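Local coordinates for protein cellulase (Xanthomonas axonopodis pv. citri, PDB 5HOS) that probably hydrolyses internal beta-1,4-glycosidic bonds of cellulose and related glucans, as an endo-beta-1,4-glucanase of glycoside hydrolase family 5, at residues R261-F272 with N294-W304. Numbering follows the deposited sequence.
Sequences RLNKKRGFLAEF and NSDVWMGWSWW. With SO4 (sulfate ion), chain B.
Phe268 lies with one ring face over the backbone of Gly300, whose CA stands 4.1 Å from the Phe268 ring centroid, a CH-pi contact close to the ring normal. This is the tight, buried part: with CG anti to the backbone N (chi1 -161°), the ring sits where a side chain of Gly300 would be. Met299 CE meets one edge 3.4 Å from Phe268 CD2, and Ser302 OG lies at the opposite edge, near CE1. Ser302 OG donates to Ala270 O at 2.8 Å, from above the carbonyl plane. On the other face of the sheet, Leu269 CB packs between Trp298 CZ3 and Trp301 CB. Where the segments end, Phe272 joins Trp301 and Trp303 in an aromatic cluster; Trp303 turns its edge to the Phe272 face, offset, with planes at 84°. Strands 267-273 and 298-306 are the last two of the eight-stranded parallel TIM barrel, linked by helix 278-293 in a beta-alpha-beta crossover. Gly267 N donates to Val297 O and Gly267 O accepts from Met299 N; past a beta bulge between the Gly267 and Phe268 pairings, Leu269 N donates to Gly300 O and Leu269 O accepts from Ser302 N. Glu271 runs alongside Trp304, its carboxylate bound to Tyr231 and Arg72. The 261/294-296 end is looser and partly exposed. There Arg261 grips solvent-exposed Asp296 side-on, NE to OD2 and NH1 to OD1, both 2.9 Å and nearly straight, using syn lone pairs; Arg261 NH1 also reaches Asn294 OD1 at 2.8 Å. Arg266 has Met299 SD over one guanidinium face and binds a sulfate, probably from the crystallisation liquor, through NH1 and NH2.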
ATOM      1  N   ARG A 261      -3.045  16.951  -9.663  1.00 21.05           N
ATOM      2  CA  ARG A 261      -3.018  18.415  -9.571  1.00 23.22           C
ATOM      3  C   ARG A 261      -4.323  19.036 -10.072  1.00 22.95           C
ATOM      4  O   ARG A 261      -4.911  19.880  -9.397  1.00 23.28           O
ATOM      5  CB  ARG A 261      -1.815  18.963 -10.349  1.00 25.36           C
ATOM      6  CG  ARG A 261      -1.432  20.395 -10.014  1.00 27.18           C
ATOM      7  CD  ARG A 261      -0.073  20.760 -10.602  1.00 27.98           C
ATOM      8  NE  ARG A 261       1.039  20.201  -9.818  1.00 27.67           N
ATOM      9  CZ  ARG A 261       2.041  19.439 -10.272  1.00 27.39           C
ATOM     10  NH1 ARG A 261       2.973  19.014  -9.415  1.00 27.45           N
ATOM     11  NH2 ARG A 261       2.158  19.093 -11.553  1.00 28.66           N
ATOM     12  N   LEU A 262      -4.780  18.602 -11.245  1.00 22.85           N
ATOM     13  CA  LEU A 262      -6.044  19.084 -11.813  1.00 25.84           C
ATOM     14  C   LEU A 262      -7.247  18.775 -10.912  1.00 25.23           C
ATOM     15  O   LEU A 262      -8.115  19.630 -10.723  1.00 25.83           O
ATOM     16  CB  LEU A 262      -6.257  18.497 -13.222  1.00 28.77           C
ATOM     17  CG  LEU A 262      -7.590  18.701 -13.954  1.00 30.92           C
ATOM     18  CD1 LEU A 262      -7.972  20.173 -14.075  1.00 31.55           C
ATOM     19  CD2 LEU A 262      -7.520  18.056 -15.331  1.00 33.99           C
ATOM     20  N   ASN A 263      -7.274  17.568 -10.343  1.00 23.93           N
ATOM     21  CA  ASN A 263      -8.400  17.115  -9.511  1.00 24.63           C
ATOM     22  C   ASN A 263      -8.258  17.410  -8.018  1.00 24.73           C
ATOM     23  O   ASN A 263      -9.068  16.941  -7.207  1.00 24.77           O
ATOM     24  CB  ASN A 263      -8.653  15.630  -9.768  1.00 24.35           C
ATOM     25  CG  ASN A 263      -9.172  15.384 -11.168  1.00 23.50           C
ATOM     26  OD1 ASN A 263     -10.366  15.485 -11.407  1.00 27.34           O
ATOM     27  ND2 ASN A 263      -8.278  15.080 -12.102  1.00 24.35           N
ATOM     28  N   LYS A 264      -7.239  18.196  -7.665  1.00 22.97           N
ATOM     29  CA  LYS A 264      -7.019  18.670  -6.295  1.00 25.43           C
ATOM     30  C   LYS A 264      -6.924  17.506  -5.311  1.00 23.69           C
ATOM     31  O   LYS A 264      -7.552  17.505  -4.262  1.00 24.48           O
ATOM     32  CB  LYS A 264      -8.097  19.686  -5.892  1.00 26.28           C
ATOM     33  CG  LYS A 264      -8.262  20.804  -6.915  1.00 32.67           C
ATOM     34  CD  LYS A 264      -8.766  22.104  -6.301  1.00 39.89           C
ATOM     35  CE  LYS A 264      -8.953  23.179  -7.365  1.00 45.46           C
ATOM     36  NZ  LYS A 264      -7.665  23.595  -7.993  1.00 47.85           N
ATOM     37  N   LYS A 265      -6.129  16.508  -5.687  1.00 22.96           N
ATOM     38  CA  LYS A 265      -5.936  15.316  -4.882  1.00 22.32           C
ATOM     39  C   LYS A 265      -4.451  15.088  -4.616  1.00 21.61           C
ATOM     40  O   LYS A 265      -3.584  15.711  -5.243  1.00 20.26           O
ATOM     41  CB  LYS A 265      -6.568  14.120  -5.582  1.00 20.88           C
ATOM     42  CG  LYS A 265      -8.087  14.088  -5.422  1.00 23.31           C
ATOM     43  CD  LYS A 265      -8.717  13.173  -6.442  1.00 25.82           C
ATOM     44  CE  LYS A 265     -10.152  12.797  -6.105  1.00 28.08           C
ATOM     45  NZ  LYS A 265     -11.033  13.907  -5.671  1.00 24.85           N
ATOM     46  N   ARG A 266      -4.174  14.225  -3.642  1.00 20.37           N
ATOM     47  CA  ARG A 266      -2.813  13.883  -3.263  1.00 19.07           C
ATOM     48  C   ARG A 266      -2.596  12.415  -3.576  1.00 17.70           C
ATOM     49  O   ARG A 266      -3.556  11.655  -3.638  1.00 17.81           O
ATOM     50  CB  ARG A 266      -2.591  14.133  -1.783  1.00 20.93           C
ATOM     51  CG  ARG A 266      -2.887  15.564  -1.350  1.00 22.58           C
ATOM     52  CD  ARG A 266      -2.528  15.741   0.105  1.00 27.79           C
ATOM     53  NE  ARG A 266      -3.392  14.935   0.975  1.00 31.36           N
ATOM     54  CZ  ARG A 266      -3.087  14.534   2.213  1.00 37.27           C
ATOM     55  NH1 ARG A 266      -1.919  14.838   2.783  1.00 34.59           N
ATOM     56  NH2 ARG A 266      -3.968  13.810   2.900  1.00 39.79           N
ATOM     57  N   GLY A 267      -1.333  12.042  -3.752  1.00 18.12           N
ATOM     58  CA  GLY A 267      -0.934  10.690  -4.143  1.00 17.79           C
ATOM     59  C   GLY A 267      -0.009  10.023  -3.130  1.00 18.53           C
ATOM     60  O   GLY A 267       0.817  10.684  -2.477  1.00 19.34           O
ATOM     61  N   PHE A 268      -0.154   8.707  -3.003  1.00 17.38           N
ATOM     62  CA  PHE A 268       0.747   7.869  -2.195  1.00 16.34           C
ATOM     63  C   PHE A 268       1.182   6.708  -3.074  1.00 17.44           C
ATOM     64  O   PHE A 268       0.335   5.914  -3.513  1.00 16.84           O
ATOM     65  CB  PHE A 268       0.042   7.349  -0.939  1.00 17.29           C
ATOM     66  CG  PHE A 268       0.985   6.872   0.148  1.00 17.49           C
ATOM     67  CD1 PHE A 268       1.753   5.729  -0.014  1.00 17.93           C
ATOM     68  CD2 PHE A 268       1.065   7.547   1.358  1.00 16.76           C
ATOM     69  CE1 PHE A 268       2.602   5.290   0.998  1.00 18.40           C
ATOM     70  CE2 PHE A 268       1.913   7.117   2.370  1.00 17.02           C
ATOM     71  CZ  PHE A 268       2.687   5.992   2.187  1.00 17.22           C
ATOM     72  N   LEU A 269       2.486   6.602  -3.322  1.00 17.06           N
ATOM     73  CA  LEU A 269       3.025   5.519  -4.132  1.00 17.25           C
ATOM     74  C   LEU A 269       3.301   4.327  -3.202  1.00 17.68           C
ATOM     75  O   LEU A 269       4.411   4.144  -2.715  1.00 17.89           O
ATOM     76  CB  LEU A 269       4.273   5.975  -4.899  1.00 18.78           C
ATOM     77  CG  LEU A 269       4.726   5.066  -6.047  1.00 19.54           C
ATOM     78  CD1 LEU A 269       3.717   5.060  -7.188  1.00 20.64           C
ATOM     79  CD2 LEU A 269       6.096   5.505  -6.558  1.00 21.18           C
ATOM     80  N   ALA A 270       2.260   3.541  -2.939  1.00 17.83           N
ATOM     81  CA  ALA A 270       2.297   2.531  -1.877  1.00 15.98           C
ATOM     82  C   ALA A 270       3.085   1.271  -2.240  1.00 16.19           C
ATOM     83  O   ALA A 270       3.431   0.492  -1.352  1.00 18.12           O
ATOM     84  CB  ALA A 270       0.895   2.152  -1.436  1.00 17.43           C
ATOM     85  N   GLU A 271       3.314   1.050  -3.534  1.00 16.19           N
ATOM     86  CA  GLU A 271       4.231   0.008  -3.985  1.00 16.50           C
ATOM     87  C   GLU A 271       5.031   0.532  -5.154  1.00 17.65           C
ATOM     88  O   GLU A 271       4.467   1.108  -6.094  1.00 17.83           O
ATOM     89  CB  GLU A 271       3.500  -1.254  -4.455  1.00 18.02           C
ATOM     90  CG  GLU A 271       2.773  -2.026  -3.371  1.00 18.77           C
ATOM     91  CD  GLU A 271       2.312  -3.404  -3.815  1.00 21.49           C
ATOM     92  OE1 GLU A 271       2.774  -3.882  -4.880  1.00 23.56           O
ATOM     93  OE2 GLU A 271       1.485  -4.014  -3.087  1.00 20.65           O
ATOM     94  N   PHE A 272       6.342   0.318  -5.070  1.00 19.65           N
ATOM     95  CA  PHE A 272       7.265   0.478  -6.193  1.00 19.62           C
ATOM     96  C   PHE A 272       8.528  -0.276  -5.830  1.00 21.15           C
ATOM     97  O   PHE A 272       8.815  -0.483  -4.644  1.00 21.91           O
ATOM     98  CB  PHE A 272       7.587   1.950  -6.466  1.00 20.56           C
ATOM     99  CG  PHE A 272       8.357   2.620  -5.363  1.00 20.03           C
ATOM    100  CD1 PHE A 272       7.742   2.927  -4.146  1.00 20.84           C
ATOM    101  CD2 PHE A 272       9.700   2.932  -5.525  1.00 20.40           C
ATOM    102  CE1 PHE A 272       8.452   3.528  -3.123  1.00 20.95           C
ATOM    103  CE2 PHE A 272      10.407   3.546  -4.508  1.00 22.19           C
ATOM    104  CZ  PHE A 272       9.788   3.842  -3.305  1.00 22.12           C
ATOM    105  N   ASN A 294       7.513  17.433  -6.742  1.00 26.72           N
ATOM    106  CA  ASN A 294       6.066  17.562  -6.931  1.00 25.85           C
ATOM    107  C   ASN A 294       5.292  17.202  -5.662  1.00 26.30           C
ATOM    108  O   ASN A 294       4.268  16.514  -5.710  1.00 24.65           O
ATOM    109  CB  ASN A 294       5.647  16.686  -8.109  1.00 24.88           C
ATOM    110  CG  ASN A 294       6.169  17.216  -9.426  1.00 26.47           C
ATOM    111  OD1 ASN A 294       5.547  18.083 -10.030  1.00 30.24           O
ATOM    112  ND2 ASN A 294       7.314  16.711  -9.871  1.00 25.01           N
ATOM    113  N   SER A 295       5.781  17.720  -4.533  1.00 27.44           N
ATOM    114  CA  SER A 295       5.208  17.457  -3.212  1.00 27.14           C
ATOM    115  C   SER A 295       3.901  18.210  -2.936  1.00 25.27           C
ATOM    116  O   SER A 295       3.284  17.980  -1.907  1.00 25.56           O
ATOM    117  CB  SER A 295       6.232  17.782  -2.113  1.00 29.45           C
ATOM    118  OG  SER A 295       6.547  19.171  -2.072  1.00 31.69           O
ATOM    119  N   ASP A 296       3.482  19.113  -3.828  1.00 25.56           N
ATOM    120  CA  ASP A 296       2.128  19.679  -3.748  1.00 26.22           C
ATOM    121  C   ASP A 296       1.062  18.582  -3.911  1.00 24.14           C
ATOM    122  O   ASP A 296      -0.027  18.682  -3.349  1.00 25.99           O
ATOM    123  CB  ASP A 296       1.916  20.832  -4.753  1.00 27.59           C
ATOM    124  CG  ASP A 296       2.048  20.395  -6.205  1.00 29.51           C
ATOM    125  OD1 ASP A 296       2.947  19.592  -6.524  1.00 28.90           O
ATOM    126  OD2 ASP A 296       1.260  20.873  -7.042  1.00 33.45           O
ATOM    127  N   VAL A 297       1.390  17.521  -4.649  1.00 22.63           N
ATOM    128  CA  VAL A 297       0.471  16.387  -4.795  1.00 21.84           C
ATOM    129  C   VAL A 297       0.986  15.078  -4.185  1.00 19.96           C
ATOM    130  O   VAL A 297       0.197  14.339  -3.639  1.00 20.79           O
ATOM    131  CB  VAL A 297       0.031  16.174  -6.260  1.00 23.28           C
ATOM    132  CG1 VAL A 297      -0.660  17.425  -6.786  1.00 24.69           C
ATOM    133  CG2 VAL A 297       1.194  15.790  -7.159  1.00 23.88           C
ATOM    134  N   TRP A 298       2.284  14.796  -4.262  1.00 19.16           N
ATOM    135  CA  TRP A 298       2.823  13.563  -3.675  1.00 19.16           C
ATOM    136  C   TRP A 298       3.019  13.720  -2.171  1.00 20.10           C
ATOM    137  O   TRP A 298       3.695  14.651  -1.727  1.00 23.08           O
ATOM    138  CB  TRP A 298       4.118  13.141  -4.360  1.00 19.90           C
ATOM    139  CG  TRP A 298       3.885  12.609  -5.741  1.00 20.52           C
ATOM    140  CD1 TRP A 298       4.145  13.245  -6.923  1.00 21.26           C
ATOM    141  CD2 TRP A 298       3.313  11.339  -6.086  1.00 20.42           C
ATOM    142  NE1 TRP A 298       3.791  12.441  -7.984  1.00 19.66           N
ATOM    143  CE2 TRP A 298       3.267  11.272  -7.500  1.00 19.99           C
ATOM    144  CE3 TRP A 298       2.835  10.251  -5.338  1.00 20.01           C
ATOM    145  CZ2 TRP A 298       2.780  10.152  -8.181  1.00 19.62           C
ATOM    146  CZ3 TRP A 298       2.337   9.139  -6.015  1.00 20.00           C
ATOM    147  CH2 TRP A 298       2.314   9.100  -7.425  1.00 20.07           C
ATOM    148  N   MET A 299       2.398  12.812  -1.413  1.00 18.87           N
ATOM    149  CA  MET A 299       2.381  12.831   0.050  1.00 20.59           C
ATOM    150  C   MET A 299       3.255  11.736   0.684  1.00 18.72           C
ATOM    151  O   MET A 299       3.667  11.856   1.828  1.00 18.23           O
ATOM    152  CB  MET A 299       0.922  12.729   0.555  1.00 21.93           C
ATOM    153  CG  MET A 299       0.330  11.313   0.828  1.00 14.18           C
ATOM    154  SD  MET A 299      -0.733  11.668   2.255  1.00 34.04           S
ATOM    155  CE  MET A 299      -1.048   9.963   2.582  1.00 33.43           C
ATOM    156  N   GLY A 300       3.518  10.657  -0.041  1.00 18.31           N
ATOM    157  CA  GLY A 300       4.304   9.575   0.508  1.00 15.78           C
ATOM    158  C   GLY A 300       4.585   8.448  -0.452  1.00 16.42           C
ATOM    159  O   GLY A 300       4.013   8.374  -1.545  1.00 16.51           O
ATOM    160  N   TRP A 301       5.498   7.582  -0.037  1.00 16.64           N
ATOM    161  CA  TRP A 301       5.805   6.358  -0.781  1.00 16.85           C
ATOM    162  C   TRP A 301       6.242   5.241   0.138  1.00 17.00           C
ATOM    163  O   TRP A 301       6.677   5.487   1.259  1.00 16.73           O
ATOM    164  CB  TRP A 301       6.859   6.602  -1.864  1.00 17.98           C
ATOM    165  CG  TRP A 301       8.152   7.320  -1.450  1.00 19.31           C
ATOM    166  CD1 TRP A 301       8.461   8.619  -1.709  1.00 21.11           C
ATOM    167  CD2 TRP A 301       9.306   6.762  -0.795  1.00 19.80           C
ATOM    168  NE1 TRP A 301       9.710   8.922  -1.237  1.00 22.14           N
ATOM    169  CE2 TRP A 301      10.259   7.801  -0.675  1.00 20.90           C
ATOM    170  CE3 TRP A 301       9.625   5.495  -0.286  1.00 17.46           C
ATOM    171  CZ2 TRP A 301      11.510   7.614  -0.063  1.00 20.35           C
ATOM    172  CZ3 TRP A 301      10.877   5.311   0.320  1.00 18.71           C
ATOM    173  CH2 TRP A 301      11.800   6.365   0.418  1.00 19.90           C
ATOM    174  N   SER A 302       6.105   4.006  -0.349  1.00 16.95           N
ATOM    175  CA  SER A 302       6.554   2.831   0.383  1.00 17.14           C
ATOM    176  C   SER A 302       7.019   1.759  -0.599  1.00 17.51           C
ATOM    177  O   SER A 302       6.272   1.325  -1.482  1.00 18.81           O
ATOM    178  CB  SER A 302       5.483   2.294   1.366  1.00 18.01           C
ATOM    179  OG  SER A 302       4.207   2.116   0.764  1.00 17.28           O
ATOM    180  N   TRP A 303       8.292   1.400  -0.453  1.00 18.26           N
ATOM    181  CA  TRP A 303       8.981   0.426  -1.295  1.00 19.75           C
ATOM    182  C   TRP A 303       8.424  -0.978  -1.121  1.00 19.41           C
ATOM    183  O   TRP A 303       8.095  -1.384   0.001  1.00 20.19           O
ATOM    184  CB  TRP A 303      10.464   0.434  -0.902  1.00 21.58           C
ATOM    185  CG  TRP A 303      11.326  -0.610  -1.518  1.00 22.10           C
ATOM    186  CD1 TRP A 303      11.538  -1.885  -1.065  1.00 22.98           C
ATOM    187  CD2 TRP A 303      12.129  -0.456  -2.681  1.00 24.31           C
ATOM    188  NE1 TRP A 303      12.419  -2.539  -1.893  1.00 23.02           N
ATOM    189  CE2 TRP A 303      12.806  -1.680  -2.888  1.00 24.26           C
ATOM    190  CE3 TRP A 303      12.351   0.605  -3.572  1.00 25.60           C
ATOM    191  CZ2 TRP A 303      13.687  -1.872  -3.953  1.00 24.13           C
ATOM    192  CZ3 TRP A 303      13.226   0.414  -4.632  1.00 24.95           C
ATOM    193  CH2 TRP A 303      13.882  -0.813  -4.812  1.00 26.42           C
ATOM    194  N   TRP A 304       8.329  -1.719  -2.224  1.00 20.39           N
ATOM    195  CA  TRP A 304       8.001  -3.142  -2.187  1.00 21.00           C
ATOM    196  C   TRP A 304       9.293  -3.898  -2.537  1.00 21.74           C
ATOM    197  O   TRP A 304       9.768  -3.768  -3.665  1.00 22.98           O
ATOM    198  CB  TRP A 304       6.901  -3.500  -3.199  1.00 21.03           C
ATOM    199  CG  TRP A 304       6.531  -4.947  -3.099  1.00 20.89           C
ATOM    200  CD1 TRP A 304       7.155  -5.995  -3.705  1.00 21.69           C
ATOM    201  CD2 TRP A 304       5.486  -5.510  -2.301  1.00 20.54           C
ATOM    202  NE1 TRP A 304       6.558  -7.179  -3.343  1.00 21.61           N
ATOM    203  CE2 TRP A 304       5.535  -6.913  -2.475  1.00 20.87           C
ATOM    204  CE3 TRP A 304       4.521  -4.971  -1.447  1.00 20.62           C
ATOM    205  CZ2 TRP A 304       4.639  -7.777  -1.842  1.00 22.67           C
ATOM    206  CZ3 TRP A 304       3.633  -5.831  -0.811  1.00 21.10           C
ATOM    207  CH2 TRP A 304       3.702  -7.222  -1.006  1.00 22.53           C
TER
HETATM  208  S   SO4 B 401      -1.719  13.590   6.347  1.00 31.39           S
HETATM  209  O1  SO4 B 401      -3.167  13.616   6.015  1.00 30.59           O
HETATM  210  O2  SO4 B 401      -1.373  14.819   7.098  1.00 37.52           O
HETATM  211  O3  SO4 B 401      -1.421  12.407   7.171  1.00 32.87           O
HETATM  212  O4  SO4 B 401      -0.924  13.574   5.103  1.00 35.32           O